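PDB 3DJE: fructosyl amine: oxygen oxidoreductase from Aspergillus fumigatus, which is a deglycating flavoenzyme that binds FAD and oxidises the fructosyl-amine linkage of Amadori products, using oxygen as electron acceptor. Local coordinates for residues L97-S102 with P144-Y149; D107-R112 with F258-G263; I277-P282 with E310-A315. One frame throughout, in Å; residues are numbered along the deposited sequence.

Interaction 1 (L97-S102 with P144-Y149); sequences LMSACS and PGWKGY
W146, just ahead of strand 147-151, meets S99 of strand 96-100, whose hydroxyl lies close to the benzo half of the indole. OG of S99 is 3.2 Å from CE3 of W146, an oblique approach. With chi1 at 60°, S99 holds OG between its backbone N and carbonyl carbon; the hydroxyl is also hydrogen-bonded to the carbonyl oxygen of F258 on the adjoining strand, so its polar end is satisfied there. Farther round the same indole, CD2 of L97 reaches CZ3 of W146 at the ring edge, 4.2 Å away, while SG of C101 stands 3.8 Å from CD1 of W146. The sulfur lies 36° off the normal of the five-membered ring, an oblique sulfur-aromatic contact. Two residues of one strand and one just beyond it thus line the tryptophan, whose NE1 bonds to E319 on helix 307-320.

On the other face of the sheet, M98, A100, K147 and Y149 send out their side chains. Behind them the backbones pair: M98 with Y149 and A100 with K147 form two hydrogen-bonded pairs, and N of Y149 to O of M98 is 2.8 Å. Between these lies the non-hydrogen-bonded pair of S99 and G148, with CA atoms just 3.8 Å apart; the absence of a side chain on G148 lets the strands come this close. Past the strand ends, one water donates to O of both C101 and G145. The arrangement is that of an antiparallel strand pair in the large mixed beta-sheet beside the substrate pocket of this MSOX/MTOX-family flavoenzyme.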
loop_
_atom_site.group_PDB
_atom_site.type_symbol
_atom_site.label_atom_id
_atom_site.label_comp_id
_atom_site.label_asym_id
_atom_site.label_seq_id
_atom_site.Cartn_x
_atom_site.Cartn_y
_atom_site.Cartn_z
ATOM N N LEU A 97 11.571 -12.558 -7.220
ATOM C CA LEU A 97 11.416 -12.867 -8.637
ATOM C C LEU A 97 10.371 -11.911 -9.185
ATOM O O LEU A 97 9.267 -11.830 -8.639
ATOM C CB LEU A 97 10.938 -14.316 -8.827
ATOM C CG LEU A 97 10.483 -14.601 -10.267
ATOM C CD1 LEU A 97 11.721 -14.737 -11.167
ATOM C CD2 LEU A 97 9.586 -15.807 -10.366
HETATM N N MSE A 98 10.718 -11.197 -10.263
HETATM C CA MSE A 98 9.762 -10.360 -11.002
HETATM C C MSE A 98 9.631 -10.917 -12.419
HETATM O O MSE A 98 10.630 -11.052 -13.118
HETATM C CB MSE A 98 10.261 -8.918 -11.058
HETATM C CG MSE A 98 10.221 -8.203 -9.714
HETATM SE SE MSE A 98 8.390 -7.944 -9.180
HETATM C CE MSE A 98 7.845 -6.675 -10.573
ATOM N N SER A 99 8.410 -11.242 -12.832
ATOM C CA SER A 99 8.202 -11.963 -14.100
ATOM C C SER A 99 6.923 -11.518 -14.796
ATOM O O SER A 99 6.112 -10.799 -14.209
ATOM C CB SER A 99 8.162 -13.470 -13.848
ATOM O OG SER A 99 7.106 -13.801 -12.973
ATOM N N ALA A 100 6.776 -11.924 -16.058
ATOM C CA ALA A 100 5.572 -11.655 -16.843
ATOM C C ALA A 100 5.440 -12.741 -17.907
ATOM O O ALA A 100 6.259 -13.660 -17.957
ATOM C CB ALA A 100 5.630 -10.261 -17.481
ATOM N N CYS A 101 4.400 -12.642 -18.732
ATOM C CA CYS A 101 4.118 -13.684 -19.733
ATOM C C CYS A 101 3.934 -13.140 -21.155
ATOM O O CYS A 101 4.546 -13.647 -22.116
ATOM C CB CYS A 101 2.875 -14.459 -19.335
ATOM S SG CYS A 101 3.043 -15.362 -17.802
ATOM N N SER A 102 3.082 -12.133 -21.291
ATOM C CA SER A 102 2.742 -11.574 -22.603
ATOM C C SER A 102 3.776 -10.551 -23.065
ATOM O O SER A 102 4.600 -10.072 -22.268
ATOM C CB SER A 102 1.343 -10.943 -22.556
ATOM O OG SER A 102 1.362 -9.698 -21.867
ATOM N N PRO A 144 3.951 -21.734 -16.922
ATOM C CA PRO A 144 3.812 -21.701 -18.382
ATOM C C PRO A 144 3.977 -20.301 -18.965
ATOM O O PRO A 144 3.226 -19.381 -18.628
ATOM C CB PRO A 144 2.394 -22.232 -18.625
ATOM C CG PRO A 144 1.663 -21.995 -17.351
ATOM C CD PRO A 144 2.688 -22.077 -16.245
ATOM N N GLY A 145 4.979 -20.149 -19.823
ATOM C CA GLY A 145 5.273 -18.874 -20.457
ATOM C C GLY A 145 5.905 -17.816 -19.556
ATOM O O GLY A 145 6.139 -16.699 -20.007
ATOM N N TRP A 146 6.165 -18.143 -18.288
ATOM C CA TRP A 146 6.791 -17.161 -17.382
ATOM C C TRP A 146 8.212 -16.851 -17.833
ATOM O O TRP A 146 8.979 -17.759 -18.153
ATOM C CB TRP A 146 6.855 -17.683 -15.947
ATOM C CG TRP A 146 5.566 -17.738 -15.198
ATOM C CD1 TRP A 146 4.345 -18.169 -15.661
ATOM C CD2 TRP A 146 5.376 -17.407 -13.820
ATOM N NE1 TRP A 146 3.410 -18.109 -14.653
ATOM C CE2 TRP A 146 4.017 -17.645 -13.512
ATOM C CE3 TRP A 146 6.225 -16.913 -12.814
ATOM C CZ2 TRP A 146 3.483 -17.406 -12.234
ATOM C CZ3 TRP A 146 5.696 -16.686 -11.544
ATOM C CH2 TRP A 146 4.343 -16.924 -11.267
ATOM N N LYS A 147 8.551 -15.565 -17.859
ATOM C CA LYS A 147 9.900 -15.116 -18.108
ATOM C C LYS A 147 10.158 -13.994 -17.128
ATOM O O LYS A 147 9.294 -13.137 -16.924
ATOM C CB LYS A 147 10.037 -14.563 -19.522
ATOM C CG LYS A 147 11.469 -14.235 -19.899
ATOM C CD LYS A 147 11.574 -13.615 -21.285
ATOM C CE LYS A 147 12.996 -13.130 -21.550
ATOM N NZ LYS A 147 13.316 -11.882 -20.810
ATOM N N GLY A 148 11.338 -13.963 -16.535
ATOM C CA GLY A 148 11.569 -12.907 -15.561
ATOM C C GLY A 148 12.984 -12.753 -15.088
ATOM O O GLY A 148 13.917 -13.328 -15.669
ATOM N N TYR A 149 13.120 -11.974 -14.018
ATOM C CA TYR A 149 14.416 -11.615 -13.452
ATOM C C TYR A 149 14.425 -11.854 -11.960
ATOM O O TYR A 149 13.529 -11.390 -11.246
ATOM C CB TYR A 149 14.730 -10.148 -13.728
ATOM C CG TYR A 149 14.801 -9.847 -15.199
ATOM C CD1 TYR A 149 15.933 -10.191 -15.940
ATOM C CD2 TYR A 149 13.725 -9.252 -15.860
ATOM C CE1 TYR A 149 15.996 -9.932 -17.314
ATOM C CE2 TYR A 149 13.778 -8.988 -17.226
ATOM C CZ TYR A 149 14.913 -9.329 -17.943
ATOM O OH TYR A 149 14.951 -9.054 -19.296
HETATM O O HOH W 1 6.245 -15.836 -22.459
#

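Interaction 2 (D107-R112 with F258-G263); sequences DRLGVR and FNIERG
I260 sits just past the end of strand 256-259 and faces one side of helix 103-113, with CA of I260 and CA of L109 7.6 Å apart. Within the helix, N of R112 bonds to O of R108. The other chain turns sharply after its strand: N of E261 bonds to OD1 of N259 at 2.8 Å, in the plane of the amide carbonyl, which makes an Asx turn. The carbonyl oxygen of N259 then accepts from N of both R262 and G263, the pair opposite it in a classic beta bulge. This tight reversal presents I260 to the helix.

Its two branches divide the work. A chi1 of 70° places CG1 between the backbone N and the carbonyl carbon, and the branch continues extended until CD1 of I260 lies 3.8 Å from CG of R108 and equally near the backbone N of L109. The side chain of R108 lies crosswise to that of I260. The other branch, CG2 of I260, lies over one face of the R112 guanidinium, 3.5 Å from NH1 of R112, as the two side chains run antiparallel alongside one another.

The contact thus joins a helix to a strand-end turn at the wall of the ligand pocket: F258 touches the bound thiofructopyranose ligand and stacks on F264. CZ of F258 is 4.4 Å from NH2 of R112, obliquely to both flat groups. R108 turns its polar end elsewhere, donating from NH1 to the carbonyl oxygen of Y60, while CG of R112 lies 4.0 Å above the plane of the R108 guanidinium, offset toward the rim.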
loop_
_atom_site.group_PDB
_atom_site.type_symbol
_atom_site.label_atom_id
_atom_site.label_comp_id
_atom_site.label_asym_id
_atom_site.label_seq_id
_atom_site.Cartn_x
_atom_site.Cartn_y
_atom_site.Cartn_z
ATOM N N ASP A 107 7.121 -5.949 -21.741
ATOM C CA ASP A 107 7.481 -4.553 -21.932
ATOM C C ASP A 107 7.369 -3.811 -20.605
ATOM O O ASP A 107 8.295 -3.102 -20.199
ATOM C CB ASP A 107 6.603 -3.880 -22.996
ATOM C CG ASP A 107 6.868 -4.406 -24.403
ATOM O OD1 ASP A 107 7.886 -5.111 -24.611
ATOM O OD2 ASP A 107 6.044 -4.118 -25.310
ATOM N N ARG A 108 6.248 -4.006 -19.914
ATOM C CA ARG A 108 6.044 -3.368 -18.609
ATOM C C ARG A 108 7.100 -3.841 -17.608
ATOM O O ARG A 108 7.645 -3.048 -16.842
ATOM C CB ARG A 108 4.635 -3.657 -18.083
ATOM C CG ARG A 108 4.323 -3.084 -16.695
ATOM C CD ARG A 108 4.341 -1.562 -16.676
ATOM N NE ARG A 108 3.813 -1.050 -15.410
ATOM C CZ ARG A 108 3.991 0.187 -14.952
ATOM N NH1 ARG A 108 4.681 1.072 -15.658
ATOM N NH2 ARG A 108 3.464 0.542 -13.784
ATOM N N LEU A 109 7.403 -5.132 -17.640
ATOM C CA LEU A 109 8.433 -5.698 -16.773
ATOM C C LEU A 109 9.789 -4.998 -16.972
ATOM O O LEU A 109 10.511 -4.729 -16.008
ATOM C CB LEU A 109 8.554 -7.203 -17.026
ATOM C CG LEU A 109 9.427 -7.950 -16.016
ATOM C CD1 LEU A 109 8.783 -7.960 -14.623
ATOM C CD2 LEU A 109 9.716 -9.376 -16.476
ATOM N N GLY A 110 10.131 -4.698 -18.223
ATOM C CA GLY A 110 11.371 -3.969 -18.517
ATOM C C GLY A 110 11.429 -2.605 -17.851
ATOM O O GLY A 110 12.478 -2.199 -17.341
ATOM N N VAL A 111 10.297 -1.900 -17.851
ATOM C CA VAL A 111 10.206 -0.576 -17.226
ATOM C C VAL A 111 10.348 -0.707 -15.721
ATOM O O VAL A 111 11.032 0.093 -15.079
ATOM C CB VAL A 111 8.865 0.134 -17.546
ATOM C CG1 VAL A 111 8.718 1.396 -16.723
ATOM C CG2 VAL A 111 8.777 0.468 -19.032
ATOM N N ARG A 112 9.695 -1.722 -15.166
ATOM C CA ARG A 112 9.682 -1.915 -13.721
ATOM C C ARG A 112 11.039 -2.349 -13.167
ATOM O O ARG A 112 11.524 -1.790 -12.168
ATOM C CB ARG A 112 8.576 -2.897 -13.341
ATOM C CG ARG A 112 7.182 -2.289 -13.605
ATOM C CD ARG A 112 6.007 -3.067 -12.996
ATOM N NE ARG A 112 6.141 -3.283 -11.551
ATOM C CZ ARG A 112 5.213 -3.870 -10.797
ATOM N NH1 ARG A 112 4.079 -4.284 -11.350
ATOM N NH2 ARG A 112 5.417 -4.054 -9.498
ATOM N N PHE A 258 6.728 -13.280 -7.868
ATOM C CA PHE A 258 5.843 -12.220 -8.347
ATOM C C PHE A 258 5.772 -12.251 -9.870
ATOM O O PHE A 258 6.798 -12.200 -10.539
ATOM C CB PHE A 258 6.405 -10.885 -7.846
ATOM C CG PHE A 258 5.407 -9.740 -7.765
ATOM C CD1 PHE A 258 5.228 -9.060 -6.557
ATOM C CD2 PHE A 258 4.713 -9.287 -8.886
ATOM C CE1 PHE A 258 4.346 -7.967 -6.451
ATOM C CE2 PHE A 258 3.814 -8.194 -8.788
ATOM C CZ PHE A 258 3.638 -7.534 -7.564
ATOM N N ASN A 259 4.567 -12.398 -10.412
ATOM C CA ASN A 259 4.349 -12.248 -11.851
ATOM C C ASN A 259 3.298 -11.170 -12.018
ATOM O O ASN A 259 2.189 -11.280 -11.479
ATOM C CB ASN A 259 3.906 -13.569 -12.494
ATOM C CG ASN A 259 3.701 -13.454 -14.001
ATOM O OD1 ASN A 259 2.898 -12.654 -14.470
ATOM N ND2 ASN A 259 4.403 -14.294 -14.763
ATOM N N ILE A 260 3.654 -10.138 -12.773
ATOM C CA ILE A 260 2.825 -8.937 -12.860
ATOM C C ILE A 260 1.544 -9.147 -13.673
ATOM O O ILE A 260 0.702 -8.255 -13.742
ATOM C CB ILE A 260 3.637 -7.721 -13.361
ATOM C CG1 ILE A 260 4.017 -7.868 -14.839
ATOM C CG2 ILE A 260 4.881 -7.531 -12.489
ATOM C CD1 ILE A 260 4.678 -6.633 -15.432
ATOM N N GLU A 261 1.402 -10.332 -14.262
ATOM C CA GLU A 261 0.175 -10.704 -14.969
ATOM C C GLU A 261 -0.599 -11.839 -14.311
ATOM O O GLU A 261 -1.594 -12.316 -14.871
ATOM C CB GLU A 261 0.516 -11.117 -16.407
ATOM C CG GLU A 261 1.140 -10.002 -17.221
ATOM C CD GLU A 261 1.291 -10.395 -18.658
ATOM O OE1 GLU A 261 0.284 -10.304 -19.409
ATOM O OE2 GLU A 261 2.411 -10.793 -19.022
ATOM N N ARG A 262 -0.151 -12.294 -13.142
ATOM C CA ARG A 262 -0.784 -13.434 -12.497
ATOM C C ARG A 262 -1.003 -13.190 -11.011
ATOM O O ARG A 262 -2.092 -13.410 -10.483
ATOM C CB ARG A 262 0.050 -14.710 -12.686
ATOM C CG ARG A 262 0.320 -15.089 -14.144
ATOM C CD ARG A 262 -0.951 -15.632 -14.799
ATOM N NE ARG A 262 -0.661 -16.200 -16.116
ATOM C CZ ARG A 262 -0.749 -15.541 -17.269
ATOM N NH1 ARG A 262 -1.139 -14.273 -17.300
ATOM N NH2 ARG A 262 -0.443 -16.162 -18.409
ATOM N N GLY A 263 0.044 -12.745 -10.329
ATOM C CA GLY A 263 -0.036 -12.612 -8.888
ATOM C C GLY A 263 1.274 -12.890 -8.183
ATOM O O GLY A 263 2.334 -13.053 -8.806
#

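Interaction 3 (I277-P282 with E310-A315); sequences ICDEHP and ETRVRA. With FSA (1-S-(carboxymethyl)-1-thio-beta-D-fructopyranose), chain D.
D279 and R312 make the ionic part of this contact, a salt bridge between strand 274-289 and helix 307-320. The guanidinium comes side-on, with both NE and NH2 directed to the single oxygen OD2. NE of R312 is 2.7 Å from OD2 of D279, which accepts through its anti lone pair, the one away from OD1; NH2 of R312, 3.0 Å from OD2 of D279, meets that oxygen nearly along the C-O bond. Carboxylate and guanidinium are only 15° from coplanar, and OD2 lies at the guanidinium edge. The remaining oxygen, OD1, is hydrogen-bonded to OG1 of T237, and NH2 of R312 also bonds to OH of Y284, so both partners have second contacts.

Aromatic packing adds H281, whose CG lies over one guanidinium face. CD2 of H281 is 3.5 Å from NH2 of R312, with the ring and guanidinium planes turned 64° apart. W236 stacks on the imidazole, whose ND1 bonds to N of G283 and NE2 to the same T237 hydroxyl that holds D279.

The element is a helix laid across a strand of the large mixed sheet, their axes running at 114° and approaching to 7.5 Å. Consecutive residues point opposite ways: D279 to the helix, E280 from it. OE1 of E280 accepts from O3 of the bound fructopyranose at 2.5 Å, and OE2 from O4.

Apolar contact is supplied by V313. CG1 of V313 meets CG2 of I277 at 4.0 Å, and its CG2 packs against CB of D279, crosswise to that side chain, with OD1 nearby.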
loop_
_atom_site.group_PDB
_atom_site.type_symbol
_atom_site.label_atom_id
_atom_site.label_comp_id
_atom_site.label_asym_id
_atom_site.label_seq_id
_atom_site.Cartn_x
_atom_site.Cartn_y
_atom_site.Cartn_z
ATOM N N ILE A 277 -1.273 -14.791 -0.513
ATOM C CA ILE A 277 -1.299 -14.818 -1.984
ATOM C C ILE A 277 -2.218 -13.717 -2.506
ATOM O O ILE A 277 -3.334 -13.543 -2.007
ATOM C CB ILE A 277 -1.841 -16.182 -2.518
ATOM C CG1 ILE A 277 -1.047 -17.350 -1.933
ATOM C CG2 ILE A 277 -1.801 -16.230 -4.046
ATOM C CD1 ILE A 277 -1.919 -18.391 -1.303
ATOM N N CYS A 278 -1.742 -12.986 -3.511
ATOM C CA CYS A 278 -2.557 -11.997 -4.214
ATOM C C CYS A 278 -2.654 -12.358 -5.689
ATOM O O CYS A 278 -1.638 -12.652 -6.318
ATOM C CB CYS A 278 -1.945 -10.607 -4.116
ATOM S SG CYS A 278 -1.958 -9.918 -2.446
ATOM N N ASP A 279 -3.877 -12.331 -6.217
ATOM C CA ASP A 279 -4.110 -12.383 -7.663
ATOM C C ASP A 279 -3.919 -10.989 -8.248
ATOM O O ASP A 279 -4.566 -10.047 -7.809
ATOM C CB ASP A 279 -5.513 -12.919 -7.981
ATOM C CG ASP A 279 -6.647 -12.106 -7.324
ATOM O OD1 ASP A 279 -6.618 -11.882 -6.085
ATOM O OD2 ASP A 279 -7.590 -11.705 -8.054
ATOM N N GLU A 280 -3.042 -10.849 -9.238
ATOM C CA GLU A 280 -2.814 -9.536 -9.833
ATOM C C GLU A 280 -3.882 -9.167 -10.872
ATOM O O GLU A 280 -4.349 -10.003 -11.645
ATOM C CB GLU A 280 -1.385 -9.426 -10.406
ATOM C CG GLU A 280 -0.985 -8.050 -10.980
ATOM C CD GLU A 280 -0.972 -6.883 -9.967
ATOM O OE1 GLU A 280 -1.038 -7.124 -8.738
ATOM O OE2 GLU A 280 -0.904 -5.714 -10.414
ATOM N N HIS A 281 -4.267 -7.900 -10.844
ATOM C CA HIS A 281 -5.274 -7.328 -11.742
ATOM C C HIS A 281 -5.247 -5.816 -11.584
ATOM O O HIS A 281 -4.603 -5.307 -10.650
ATOM C CB HIS A 281 -6.666 -7.903 -11.449
ATOM C CG HIS A 281 -7.105 -7.748 -10.024
ATOM N ND1 HIS A 281 -7.508 -6.540 -9.495
ATOM C CD2 HIS A 281 -7.199 -8.650 -9.018
ATOM C CE1 HIS A 281 -7.842 -6.706 -8.228
ATOM N NE2 HIS A 281 -7.677 -7.978 -7.915
ATOM N N PRO A 282 -5.868 -5.071 -12.526
ATOM C CA PRO A 282 -5.866 -3.609 -12.453
ATOM C C PRO A 282 -6.721 -2.945 -11.349
ATOM O O PRO A 282 -6.725 -1.718 -11.266
ATOM C CB PRO A 282 -6.341 -3.180 -13.852
ATOM C CG PRO A 282 -6.185 -4.421 -14.706
ATOM C CD PRO A 282 -6.489 -5.537 -13.786
ATOM N N GLU A 310 -11.019 -15.476 -6.184
ATOM C CA GLU A 310 -10.646 -16.825 -5.777
ATOM C C GLU A 310 -10.212 -17.682 -6.972
ATOM O O GLU A 310 -9.212 -18.388 -6.895
ATOM C CB GLU A 310 -11.785 -17.523 -5.046
ATOM C CG GLU A 310 -11.513 -19.000 -4.793
ATOM C CD GLU A 310 -12.570 -19.660 -3.917
ATOM O OE1 GLU A 310 -13.721 -19.171 -3.897
ATOM O OE2 GLU A 310 -12.254 -20.671 -3.252
ATOM N N THR A 311 -10.974 -17.633 -8.063
ATOM C CA THR A 311 -10.631 -18.409 -9.264
ATOM C C THR A 311 -9.247 -18.015 -9.797
ATOM O O THR A 311 -8.439 -18.879 -10.146
ATOM C CB THR A 311 -11.728 -18.249 -10.341
ATOM O OG1 THR A 311 -12.962 -18.697 -9.778
ATOM C CG2 THR A 311 -11.422 -19.077 -11.585
ATOM N N ARG A 312 -8.959 -16.714 -9.805
ATOM C CA ARG A 312 -7.657 -16.232 -10.261
ATOM C C ARG A 312 -6.525 -16.674 -9.337
ATOM O O ARG A 312 -5.457 -17.038 -9.811
ATOM C CB ARG A 312 -7.647 -14.714 -10.423
ATOM C CG ARG A 312 -8.566 -14.197 -11.518
ATOM C CD ARG A 312 -8.363 -12.708 -11.736
ATOM N NE ARG A 312 -8.725 -11.921 -10.546
ATOM C CZ ARG A 312 -9.869 -11.259 -10.389
ATOM N NH1 ARG A 312 -10.803 -11.260 -11.338
ATOM N NH2 ARG A 312 -10.082 -10.589 -9.272
ATOM N N VAL A 313 -6.777 -16.660 -8.024
ATOM C CA VAL A 313 -5.793 -17.131 -7.041
ATOM C C VAL A 313 -5.442 -18.599 -7.270
ATOM O O VAL A 313 -4.267 -18.959 -7.296
ATOM C CB VAL A 313 -6.307 -16.946 -5.586
ATOM C CG1 VAL A 313 -5.458 -17.722 -4.582
ATOM C CG2 VAL A 313 -6.363 -15.472 -5.222
ATOM N N ARG A 314 -6.462 -19.440 -7.439
ATOM C CA ARG A 314 -6.246 -20.879 -7.619
ATOM C C ARG A 314 -5.580 -21.180 -8.961
ATOM O O ARG A 314 -4.799 -22.127 -9.055
ATOM C CB ARG A 314 -7.547 -21.664 -7.419
ATOM C CG ARG A 314 -8.152 -21.446 -6.025
ATOM C CD ARG A 314 -9.222 -22.452 -5.682
ATOM N NE ARG A 314 -9.797 -22.207 -4.359
ATOM C CZ ARG A 314 -9.243 -22.575 -3.204
ATOM N NH1 ARG A 314 -9.866 -22.300 -2.065
ATOM N NH2 ARG A 314 -8.071 -23.207 -3.178
ATOM N N ALA A 315 -5.858 -20.352 -9.972
ATOM C CA ALA A 315 -5.173 -20.446 -11.271
ATOM C C ALA A 315 -3.674 -20.158 -11.142
ATOM O O ALA A 315 -2.837 -20.858 -11.723
ATOM C CB ALA A 315 -5.819 -19.522 -12.289
HETATM O OAB FSA D . 5.154 -1.994 -4.657
HETATM C CAL FSA D . 5.384 -3.213 -4.816
HETATM O OAA FSA D . 6.547 -3.654 -5.003
HETATM C CAH FSA D . 4.254 -4.223 -4.815
HETATM S SAK FSA D . 2.666 -3.460 -4.721
HETATM C C1 FSA D . 1.744 -4.968 -4.840
HETATM C C2 FSA D . 0.310 -4.701 -5.318
HETATM O O2 FSA D . -0.531 -5.813 -4.969
HETATM C C3 FSA D . 0.262 -4.491 -6.835
HETATM O O3 FSA D . 0.628 -5.702 -7.513
HETATM C C4 FSA D . -1.105 -3.982 -7.302
HETATM O O4 FSA D . -1.035 -3.621 -8.692
HETATM C C5 FSA D . -1.558 -2.753 -6.506
HETATM O O5 FSA D . -0.765 -1.609 -6.831
HETATM C C6 FSA D . -1.478 -3.057 -5.018
HETATM O O6 FSA D . -0.145 -3.484 -4.685
#

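Overall arrangement
All three interactions reach the large mixed sheet, on the same side of the chain's centre. Interactions 1 and 2 are the closest, with centres about 7 Å apart, and their segments alternate along the chain: strand 96-100 leads directly into helix 103-113 and runs beside strand 256-259. E261 joins them, its OE2 probably accepting from the backbone N of C101 and S102. Interaction 3 follows later in sequence, its centre about 14 Å from that of interaction 2 and about 16 Å from that of interaction 1; a probable bond from N of E280 to O of R262 links it to interaction 2. Through F258 and E280, interactions 2 and 3 both contribute to the substrate pocket.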